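Local coordinates for hypothetical protein (PDB 2OV9) that probably hydrolyses medium- and long-chain fatty acyl-coenzyme A thioesters to free fatty acids and coenzyme A, as a dimeric hotdog-fold thioesterase, at residues B[179-183]-B[184-188]; B[127-131]-B[132-136]. One frame throughout, in Å; residues are numbered along the deposited sequence.

In the fold
Both contacts are local ones within the same hotdog domain, at different depths. Interaction 2 (127-131 with 132-136) is the buried start of helix 131-148, its centre about 12 Å from the centre of the chain, and it lies at the dimer interface, where His130 meets His140 of the second subunit. Interaction 1 (179-183 with 184-188) is the exposed tip of the hairpin made by strands 171-182 and 185-194, its centre about 23 Å from that of the chain. The two centres stand 26 Å apart, with about 11 Å between nearest atoms, so they do not touch. Helix 131-148 connects them: it begins in interaction 2, and further along Leu142, Ala145 and Asn146 pack on Ile186 or Thr188 of interaction 1.

Interaction 1: B[179-183]-B[184-188]; sequences MSVDG and RKITT
Thr187 O takes two donors from the strand opposite, Met179 N at 2.6 Å and Ser180 N at 3.2 Å, and this doubling defines a classic beta bulge. Beyond it the pairing is regular: Thr187 N returns a nearly straight bond to Ser180 O (175° at the hydrogen), and Asp182 N meets Lys185 O at 2.8 Å. The return bond from Lys185 N to Asp182 O is poorer, its donor standing 59° out of the carbonyl plane. Lys185 can be followed outward: CB lies 3.3 Å from Asp182 O, CG is still within 3.6 Å of that oxygen, and then the chain bends at chi3 (142°) and carries NZ away from the hairpin. Ser180 OG lies close against Thr187 CB at 3.3 Å on one face, while on the other Val181 CG1 and Ile186 CG1 meet only loosely, at 4.4 Å, beside Lys151. Thr188 OG1 turns instead to Asn146 OD1 of helix 131-148, with which it hydrogen-bonds. Gly183, with its positive phi, occupies the first of the two corner positions, and Asp182 to Lys185 form the type II' turn of a two-residue beta hairpin, here joining adjacent strands of the antiparallel hotdog sheet.

Interaction 2: B[127-131]-B[132-136]; sequences GHVHG and GVSAL
From the N-cap position, right before the helix, His130 caps it with its ring: ND1 accepts from Gly132 N at 2.9 Å, and Gly132 N lies 1° from the ring plane. CG stands anti to the backbone N (chi1 -164°), which brings the ND1 edge of the ring up to Gly132 N. The carbonyl of the same residue works too. His130 O receives Ser134 N at 3.0 Å, nearly along the C=O axis, and a weak, bent bond from Val133 N (125° at the hydrogen). Gly131 O then takes Ala135 N and, from outside, the hydroxyl of Tyr162.

The tight side is apolar. Val129 CG1 touches Val133 CG1 at 3.7 Å, the two side chains crossing at about a right angle, and Val133 CG2 lies 3.8 Å from His130 CB. The looser side is bridged by water: Ser134 OG is 2.7 Å from a water that gives only a weak bond to Val129 O (3.4 Å), and the same hydroxyl rests against Val129 CG1.

The far end of the imidazole belongs to the dimer, since His130 NE2 hydrogen-bonds His140 ND1 of the second subunit, whose Trp80 meets the ring edge-to-face. Replacement of His130 by an alanine would probably leave Gly132 N without its cap and His140 of the second subunit without its ring partner.

The preceding loop is held by backbone bonds of Val129 to Thr166 and of His130 to Tyr122, while Leu118 and Leu168 pack on Val129. From there helix 131-148 sets out along the dimer interface, Ala135 meeting Ala135 of the second subunit, and its later turns pack on strand 185-194.

Interaction 1: B[179-183]-B[184-188]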
loop_
_atom_site.group_PDB
_atom_site.type_symbol
_atom_site.label_atom_id
_atom_site.label_comp_id
_atom_site.label_asym_id
_atom_site.label_seq_id
_atom_site.Cartn_x
_atom_site.Cartn_y
_atom_site.Cartn_z
HETATM N N MSE B 179 -3.335 6.149 23.131
HETATM C CA MSE B 179 -3.935 5.542 24.304
HETATM C C MSE B 179 -3.169 5.859 25.576
HETATM O O MSE B 179 -3.781 6.146 26.603
HETATM C CB MSE B 179 -4.081 4.035 24.112
HETATM C CG MSE B 179 -4.883 3.674 22.885
HETATM SE SE MSE B 179 -6.740 4.281 23.016
HETATM C CE MSE B 179 -7.325 3.036 24.419
ATOM N N SER B 180 -1.842 5.798 25.513
ATOM C CA SER B 180 -1.007 6.092 26.673
ATOM C C SER B 180 0.391 6.561 26.273
ATOM O O SER B 180 0.851 6.292 25.155
ATOM C CB SER B 180 -0.887 4.856 27.559
ATOM O OG SER B 180 -0.206 3.827 26.861
ATOM N N VAL B 181 1.039 7.277 27.191
ATOM C CA VAL B 181 2.436 7.659 27.071
ATOM C C VAL B 181 3.176 7.268 28.363
ATOM O O VAL B 181 2.717 7.557 29.474
ATOM C CB VAL B 181 2.619 9.185 26.847
ATOM C CG1 VAL B 181 4.095 9.516 26.561
ATOM C CG2 VAL B 181 1.742 9.690 25.728
ATOM N N ASP B 182 4.321 6.612 28.215
ATOM C CA ASP B 182 5.209 6.352 29.345
ATOM C C ASP B 182 6.613 6.743 28.903
ATOM O O ASP B 182 7.341 5.929 28.326
ATOM C CB ASP B 182 5.147 4.871 29.751
ATOM C CG ASP B 182 5.758 4.595 31.132
ATOM O OD1 ASP B 182 6.524 5.439 31.659
ATOM O OD2 ASP B 182 5.468 3.511 31.694
ATOM N N GLY B 183 6.987 7.996 29.158
ATOM C CA GLY B 183 8.283 8.512 28.724
ATOM C C GLY B 183 8.341 8.722 27.222
ATOM O O GLY B 183 7.536 9.471 26.672
ATOM N N ARG B 184 9.292 8.065 26.557
ATOM C CA ARG B 184 9.419 8.147 25.094
ATOM C C ARG B 184 8.399 7.216 24.420
ATOM O O ARG B 184 8.140 7.320 23.217
ATOM C CB ARG B 184 10.850 7.807 24.637
ATOM C CG ARG B 184 11.952 8.695 25.231
ATOM C CD ARG B 184 13.352 8.249 24.792
ATOM N NE ARG B 184 14.353 8.486 25.845
ATOM C CZ ARG B 184 15.676 8.361 25.697
ATOM N NH1 ARG B 184 16.200 8.006 24.529
ATOM N NH2 ARG B 184 16.486 8.597 26.726
ATOM N N LYS B 185 7.791 6.340 25.222
ATOM C CA LYS B 185 6.960 5.257 24.722
ATOM C C LYS B 185 5.488 5.649 24.558
ATOM O O LYS B 185 4.817 6.040 25.520
ATOM C CB LYS B 185 7.108 4.021 25.612
ATOM C CG LYS B 185 8.571 3.621 25.818
ATOM C CD LYS B 185 8.735 2.142 26.153
ATOM C CE LYS B 185 9.990 1.573 25.477
ATOM N NZ LYS B 185 10.552 0.368 26.162
ATOM N N ILE B 186 4.997 5.515 23.333
ATOM C CA ILE B 186 3.618 5.845 23.015
ATOM C C ILE B 186 2.880 4.588 22.596
ATOM O O ILE B 186 3.403 3.799 21.813
ATOM C CB ILE B 186 3.549 6.881 21.887
ATOM C CG1 ILE B 186 4.243 8.172 22.330
ATOM C CG2 ILE B 186 2.079 7.130 21.471
ATOM C CD1 ILE B 186 5.122 8.795 21.270
ATOM N N THR B 187 1.674 4.405 23.134
ATOM C CA THR B 187 0.775 3.344 22.690
ATOM C C THR B 187 -0.437 3.946 22.015
ATOM O O THR B 187 -1.107 4.830 22.582
ATOM C CB THR B 187 0.289 2.465 23.855
ATOM O OG1 THR B 187 1.401 1.753 24.403
ATOM C CG2 THR B 187 -0.729 1.446 23.371
ATOM N N THR B 188 -0.741 3.419 20.826
ATOM C CA THR B 188 -1.812 3.918 19.997
ATOM C C THR B 188 -2.652 2.755 19.478
ATOM O O THR B 188 -2.107 1.699 19.143
ATOM C CB THR B 188 -1.214 4.703 18.828
ATOM O OG1 THR B 188 -0.126 5.503 19.309
ATOM C CG2 THR B 188 -2.257 5.627 18.163
#

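Interaction 2: B[127-131]-B[132-136]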
loop_
_atom_site.group_PDB
_atom_site.type_symbol
_atom_site.label_atom_id
_atom_site.label_comp_id
_atom_site.label_asym_id
_atom_site.label_seq_id
_atom_site.Cartn_x
_atom_site.Cartn_y
_atom_site.Cartn_z
ATOM N N GLY B 127 -13.044 -9.553 -3.854
ATOM C CA GLY B 127 -14.062 -8.645 -3.333
ATOM C C GLY B 127 -13.708 -7.974 -2.021
ATOM O O GLY B 127 -14.527 -7.245 -1.478
ATOM N N HIS B 128 -12.493 -8.218 -1.516
ATOM C CA HIS B 128 -12.089 -7.738 -0.207
ATOM C C HIS B 128 -10.719 -7.070 -0.233
ATOM O O HIS B 128 -9.920 -7.282 -1.159
ATOM C CB HIS B 128 -12.137 -8.859 0.828
ATOM C CG HIS B 128 -13.526 -9.397 1.038
ATOM N ND1 HIS B 128 -14.128 -10.267 0.159
ATOM C CD2 HIS B 128 -14.452 -9.124 1.987
ATOM C CE1 HIS B 128 -15.355 -10.534 0.574
ATOM N NE2 HIS B 128 -15.575 -9.855 1.685
ATOM N N VAL B 129 -10.501 -6.234 0.771
ATOM C CA VAL B 129 -9.295 -5.442 0.893
ATOM C C VAL B 129 -8.183 -6.375 1.313
ATOM O O VAL B 129 -8.355 -7.187 2.236
ATOM C CB VAL B 129 -9.476 -4.369 1.988
ATOM C CG1 VAL B 129 -8.156 -3.618 2.246
ATOM C CG2 VAL B 129 -10.603 -3.385 1.585
ATOM N N HIS B 130 -7.042 -6.262 0.651
ATOM C CA HIS B 130 -5.846 -6.996 1.067
ATOM C C HIS B 130 -5.525 -6.741 2.555
ATOM O O HIS B 130 -5.451 -5.589 2.996
ATOM C CB HIS B 130 -4.691 -6.558 0.181
ATOM C CG HIS B 130 -3.509 -7.468 0.221
ATOM N ND1 HIS B 130 -2.748 -7.650 1.354
ATOM C CD2 HIS B 130 -2.931 -8.224 -0.747
ATOM C CE1 HIS B 130 -1.766 -8.493 1.093
ATOM N NE2 HIS B 130 -1.849 -8.849 -0.177
ATOM N N GLY B 131 -5.316 -7.795 3.331
ATOM C CA GLY B 131 -5.009 -7.639 4.741
ATOM C C GLY B 131 -3.830 -6.691 4.969
ATOM O O GLY B 131 -3.800 -5.943 5.950
ATOM N N GLY B 132 -2.879 -6.703 4.041
ATOM C CA GLY B 132 -1.695 -5.801 4.100
ATOM C C GLY B 132 -2.070 -4.338 3.879
ATOM O O GLY B 132 -1.443 -3.433 4.434
ATOM N N VAL B 133 -3.078 -4.095 3.035
ATOM C CA VAL B 133 -3.535 -2.729 2.804
ATOM C C VAL B 133 -4.210 -2.246 4.087
ATOM O O VAL B 133 -4.040 -1.086 4.504
ATOM C CB VAL B 133 -4.521 -2.647 1.612
ATOM C CG1 VAL B 133 -5.321 -1.310 1.618
ATOM C CG2 VAL B 133 -3.770 -2.838 0.289
ATOM N N SER B 134 -4.998 -3.121 4.714
ATOM C CA SER B 134 -5.624 -2.754 5.997
ATOM C C SER B 134 -4.563 -2.356 7.016
ATOM O O SER B 134 -4.712 -1.364 7.760
ATOM C CB SER B 134 -6.485 -3.900 6.515
ATOM O OG SER B 134 -7.714 -3.898 5.804
ATOM N N ALA B 135 -3.477 -3.116 7.033
ATOM C CA ALA B 135 -2.361 -2.828 7.933
ATOM C C ALA B 135 -1.725 -1.478 7.578
ATOM O O ALA B 135 -1.397 -0.683 8.486
ATOM C CB ALA B 135 -1.310 -3.984 7.882
ATOM N N LEU B 136 -1.560 -1.213 6.267
ATOM C CA LEU B 136 -0.945 0.050 5.821
ATOM C C LEU B 136 -1.808 1.226 6.266
ATOM O O LEU B 136 -1.295 2.213 6.814
ATOM C CB LEU B 136 -0.754 0.082 4.293
ATOM C CG LEU B 136 -0.599 1.428 3.565
ATOM C CD1 LEU B 136 0.732 2.176 3.862
ATOM C CD2 LEU B 136 -0.673 1.205 2.073
HETATM O O HOH W 1 -8.266 -6.525 5.600
#